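Long-range contact in oligogalacturonate lyase (Vibrio parahaemolyticus RIMD 2210633, PDB 3C5M), which probably cleaves short oligogalacturonides derived from pectin by a lyase reaction, using a manganese-binding site in a seven-bladed beta-propeller: residues I316-V324 / Q333-S341. Residues are numbered along the deposited sequence; the frame is centred on the assembly and turned at random.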
loop_
_atom_site.group_PDB
_atom_site.type_symbol
_atom_site.label_atom_id
_atom_site.label_comp_id
_atom_site.label_asym_id
_atom_site.label_seq_id
_atom_site.Cartn_x
_atom_site.Cartn_y
_atom_site.Cartn_z
ATOM N N ILE A 316 -22.400 11.988 15.967
ATOM C CA ILE A 316 -20.952 12.087 16.127
ATOM C C ILE A 316 -20.346 13.082 15.129
ATOM O O ILE A 316 -20.890 14.166 14.923
ATOM C CB ILE A 316 -20.283 10.711 15.933
ATOM C CG1 ILE A 316 -20.758 10.097 14.611
ATOM C CG2 ILE A 316 -20.601 9.809 17.114
ATOM C CD1 ILE A 316 -20.018 8.848 14.201
ATOM N N GLU A 317 -19.230 12.709 14.504
ATOM C CA GLU A 317 -18.558 13.586 13.545
ATOM C C GLU A 317 -17.430 12.870 12.798
ATOM O O GLU A 317 -16.602 12.199 13.411
ATOM C CB GLU A 317 -17.984 14.799 14.277
ATOM C CG GLU A 317 -17.385 15.855 13.368
ATOM C CD GLU A 317 -18.377 16.360 12.330
ATOM O OE1 GLU A 317 -18.682 15.600 11.387
ATOM O OE2 GLU A 317 -18.852 17.510 12.463
ATOM N N ASN A 318 -17.399 13.021 11.478
ATOM C CA ASN A 318 -16.363 12.396 10.661
ATOM C C ASN A 318 -15.015 13.063 10.922
ATOM O O ASN A 318 -14.906 14.294 10.929
ATOM C CB ASN A 318 -16.738 12.509 9.183
ATOM C CG ASN A 318 -17.937 11.636 8.819
ATOM O OD1 ASN A 318 -18.581 11.839 7.783
ATOM N ND2 ASN A 318 -18.232 10.644 9.665
ATOM N N ASP A 319 -13.990 12.244 11.146
ATOM C CA ASP A 319 -12.644 12.736 11.424
ATOM C C ASP A 319 -11.825 12.911 10.147
ATOM O O ASP A 319 -11.430 11.941 9.514
ATOM C CB ASP A 319 -11.937 11.764 12.367
ATOM C CG ASP A 319 -10.543 12.222 12.748
ATOM O OD1 ASP A 319 -9.942 11.596 13.636
ATOM O OD2 ASP A 319 -10.041 13.196 12.160
ATOM N N PRO A 320 -11.555 14.159 9.754
ATOM C CA PRO A 320 -10.778 14.394 8.541
ATOM C C PRO A 320 -9.292 14.628 8.824
ATOM O O PRO A 320 -8.596 15.229 8.010
ATOM C CB PRO A 320 -11.439 15.640 7.979
ATOM C CG PRO A 320 -11.623 16.458 9.243
ATOM C CD PRO A 320 -12.181 15.412 10.217
ATOM N N PHE A 321 -8.796 14.160 9.962
ATOM C CA PHE A 321 -7.391 14.397 10.297
ATOM C C PHE A 321 -6.413 13.250 10.061
ATOM O O PHE A 321 -6.767 12.066 10.111
ATOM C CB PHE A 321 -7.246 14.841 11.761
ATOM C CG PHE A 321 -7.786 16.212 12.040
ATOM C CD1 PHE A 321 -9.083 16.379 12.519
ATOM C CD2 PHE A 321 -6.996 17.338 11.819
ATOM C CE1 PHE A 321 -9.587 17.646 12.779
ATOM C CE2 PHE A 321 -7.481 18.609 12.070
ATOM C CZ PHE A 321 -8.783 18.768 12.554
ATOM N N LEU A 322 -5.167 13.632 9.802
ATOM C CA LEU A 322 -4.085 12.684 9.614
ATOM C C LEU A 322 -3.403 12.597 10.970
ATOM O O LEU A 322 -3.227 13.608 11.644
ATOM C CB LEU A 322 -3.096 13.193 8.569
ATOM C CG LEU A 322 -3.461 12.901 7.113
ATOM C CD1 LEU A 322 -2.447 13.555 6.176
ATOM C CD2 LEU A 322 -3.519 11.395 6.905
ATOM N N TYR A 323 -3.016 11.398 11.376
ATOM C CA TYR A 323 -2.379 11.248 12.671
ATOM C C TYR A 323 -0.929 10.810 12.610
ATOM O O TYR A 323 -0.551 9.982 11.782
ATOM C CB TYR A 323 -3.170 10.256 13.514
ATOM C CG TYR A 323 -4.507 10.773 13.976
ATOM C CD1 TYR A 323 -4.670 11.277 15.271
ATOM C CD2 TYR A 323 -5.618 10.742 13.131
ATOM C CE1 TYR A 323 -5.907 11.731 15.716
ATOM C CE2 TYR A 323 -6.860 11.194 13.562
ATOM C CZ TYR A 323 -6.998 11.687 14.858
ATOM O OH TYR A 323 -8.218 12.139 15.305
ATOM N N VAL A 324 -0.108 11.382 13.482
ATOM C CA VAL A 324 1.289 10.992 13.544
ATOM C C VAL A 324 1.541 10.418 14.938
ATOM O O VAL A 324 1.760 11.147 15.910
ATOM C CB VAL A 324 2.228 12.175 13.269
ATOM C CG1 VAL A 324 3.653 11.770 13.526
ATOM C CG2 VAL A 324 2.082 12.623 11.830
ATOM N N GLN A 333 -1.019 12.102 17.579
ATOM C CA GLN A 333 -1.208 13.544 17.503
ATOM C C GLN A 333 -1.700 13.951 16.117
ATOM O O GLN A 333 -1.271 13.382 15.111
ATOM C CB GLN A 333 0.111 14.238 17.827
ATOM C CG GLN A 333 0.014 15.742 18.013
ATOM C CD GLN A 333 1.298 16.343 18.590
ATOM O OE1 GLN A 333 1.402 17.555 18.793
ATOM N NE2 GLN A 333 2.280 15.488 18.854
ATOM N N LYS A 334 -2.603 14.925 16.059
ATOM C CA LYS A 334 -3.123 15.378 14.774
ATOM C C LYS A 334 -2.065 16.173 14.040
ATOM O O LYS A 334 -1.586 17.170 14.560
ATOM C CB LYS A 334 -4.357 16.256 14.961
ATOM C CG LYS A 334 -5.585 15.531 15.490
ATOM C CD LYS A 334 -6.810 16.439 15.395
ATOM C CE LYS A 334 -8.087 15.755 15.876
ATOM N NZ LYS A 334 -8.078 15.400 17.333
ATOM N N LEU A 335 -1.704 15.737 12.832
ATOM C CA LEU A 335 -0.675 16.429 12.041
ATOM C C LEU A 335 -1.306 17.616 11.338
ATOM O O LEU A 335 -1.021 18.772 11.633
ATOM C CB LEU A 335 -0.071 15.498 10.975
ATOM C CG LEU A 335 1.385 15.723 10.533
ATOM C CD1 LEU A 335 1.616 15.067 9.175
ATOM C CD2 LEU A 335 1.696 17.202 10.466
ATOM N N CYS A 336 -2.160 17.310 10.379
ATOM C CA CYS A 336 -2.843 18.340 9.640
ATOM C C CYS A 336 -4.154 17.709 9.278
ATOM O O CYS A 336 -4.556 16.709 9.875
ATOM C CB CYS A 336 -2.069 18.734 8.377
ATOM S SG CYS A 336 -2.019 17.460 7.105
ATOM N N LYS A 337 -4.811 18.273 8.283
ATOM C CA LYS A 337 -6.104 17.772 7.881
ATOM C C LYS A 337 -6.081 17.366 6.412
ATOM O O LYS A 337 -5.543 18.090 5.587
ATOM C CB LYS A 337 -7.131 18.875 8.159
ATOM C CG LYS A 337 -8.572 18.447 8.126
ATOM C CD LYS A 337 -9.484 19.430 8.871
ATOM C CE LYS A 337 -9.506 20.832 8.251
ATOM N NZ LYS A 337 -8.334 21.662 8.661
ATOM N N HIS A 338 -6.634 16.196 6.096
ATOM C CA HIS A 338 -6.684 15.730 4.711
ATOM C C HIS A 338 -8.053 16.005 4.102
ATOM O O HIS A 338 -8.171 16.183 2.895
ATOM C CB HIS A 338 -6.333 14.225 4.607
ATOM C CG HIS A 338 -7.318 13.307 5.267
ATOM N ND1 HIS A 338 -8.602 13.120 4.795
ATOM C CD2 HIS A 338 -7.199 12.509 6.356
ATOM C CE1 HIS A 338 -9.230 12.247 5.567
ATOM N NE2 HIS A 338 -8.401 11.861 6.522
ATOM N N SER A 339 -9.081 16.045 4.946
ATOM C CA SER A 339 -10.453 16.326 4.506
ATOM C C SER A 339 -10.790 15.699 3.166
ATOM O O SER A 339 -11.050 16.404 2.193
ATOM C CB SER A 339 -10.686 17.841 4.404
ATOM O OG SER A 339 -10.575 18.477 5.668
ATOM N N THR A 340 -10.803 14.377 3.111
ATOM C CA THR A 340 -11.114 13.715 1.861
ATOM C C THR A 340 -12.545 13.189 1.881
ATOM O O THR A 340 -13.056 12.797 2.929
ATOM C CB THR A 340 -10.137 12.543 1.594
ATOM O OG1 THR A 340 -10.332 12.043 0.265
ATOM C CG2 THR A 340 -10.373 11.410 2.588
ATOM N N SER A 341 -13.189 13.207 0.720
ATOM C CA SER A 341 -14.553 12.708 0.559
ATOM C C SER A 341 -14.370 11.284 0.092
ATOM O O SER A 341 -14.189 11.057 -1.101
ATOM C CB SER A 341 -15.265 13.468 -0.554
ATOM O OG SER A 341 -14.677 13.158 -1.821
#
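Phe-321 lies clasped between the aliphatic chains of two lysines from the neighbouring strand. CD of Lys-334 sits over one ring face, 3.6 Å from the centroid of the Phe-321 ring, and CD of Lys-337 over the opposite face. Lysine suits both places, since its methylenes can cover an aromatic face; Lys-337 NZ forms a long, weak ion pair with Asp-16, and from Lys-334 NZ any cation-pi attraction is weak at best. Lys-334 also runs alongside Tyr-323, whose OH hydrogen-bonds to Asp-319 OD1. The other carboxylate oxygen, OD2, accepts from Phe-321 N at 2.7 Å in an Asx turn, which the anti placement of Asp-319 CG relative to its backbone N (chi1 -178°) permits.

Strands 321-324 and 334-337 form the outer hairpin of a propeller blade. Leu-322 faces both Leu-335 and Cys-336: its N bonds to Cys-336 O (3.1 Å) and its O accepts from Leu-335 N (2.9 Å), the extra residue making a beta bulge. Val-324 CG2 meets Leu-335 CG, and Leu-322 CG abuts the His-338 ring edge. Branched apolar side chains suit this side, where Leu-322 touches Phe-367 and Leu-335 touches Val-365, both of strand 364-369 in another sheet.

Beyond the strands, Pro-320 O stands 3.4 Å above the centre of the His-338 ring and accepts from His-338 N (2.9 Å) and Ser-339 N (3.2 Å). Histidine offers a flat face to this oxygen while NE2 bonds to Gly-301 O. Two backbone donors thus grip Pro-320 O and Gly-301 satisfies buried NE2, while lysine methylenes shield partly exposed Phe-321.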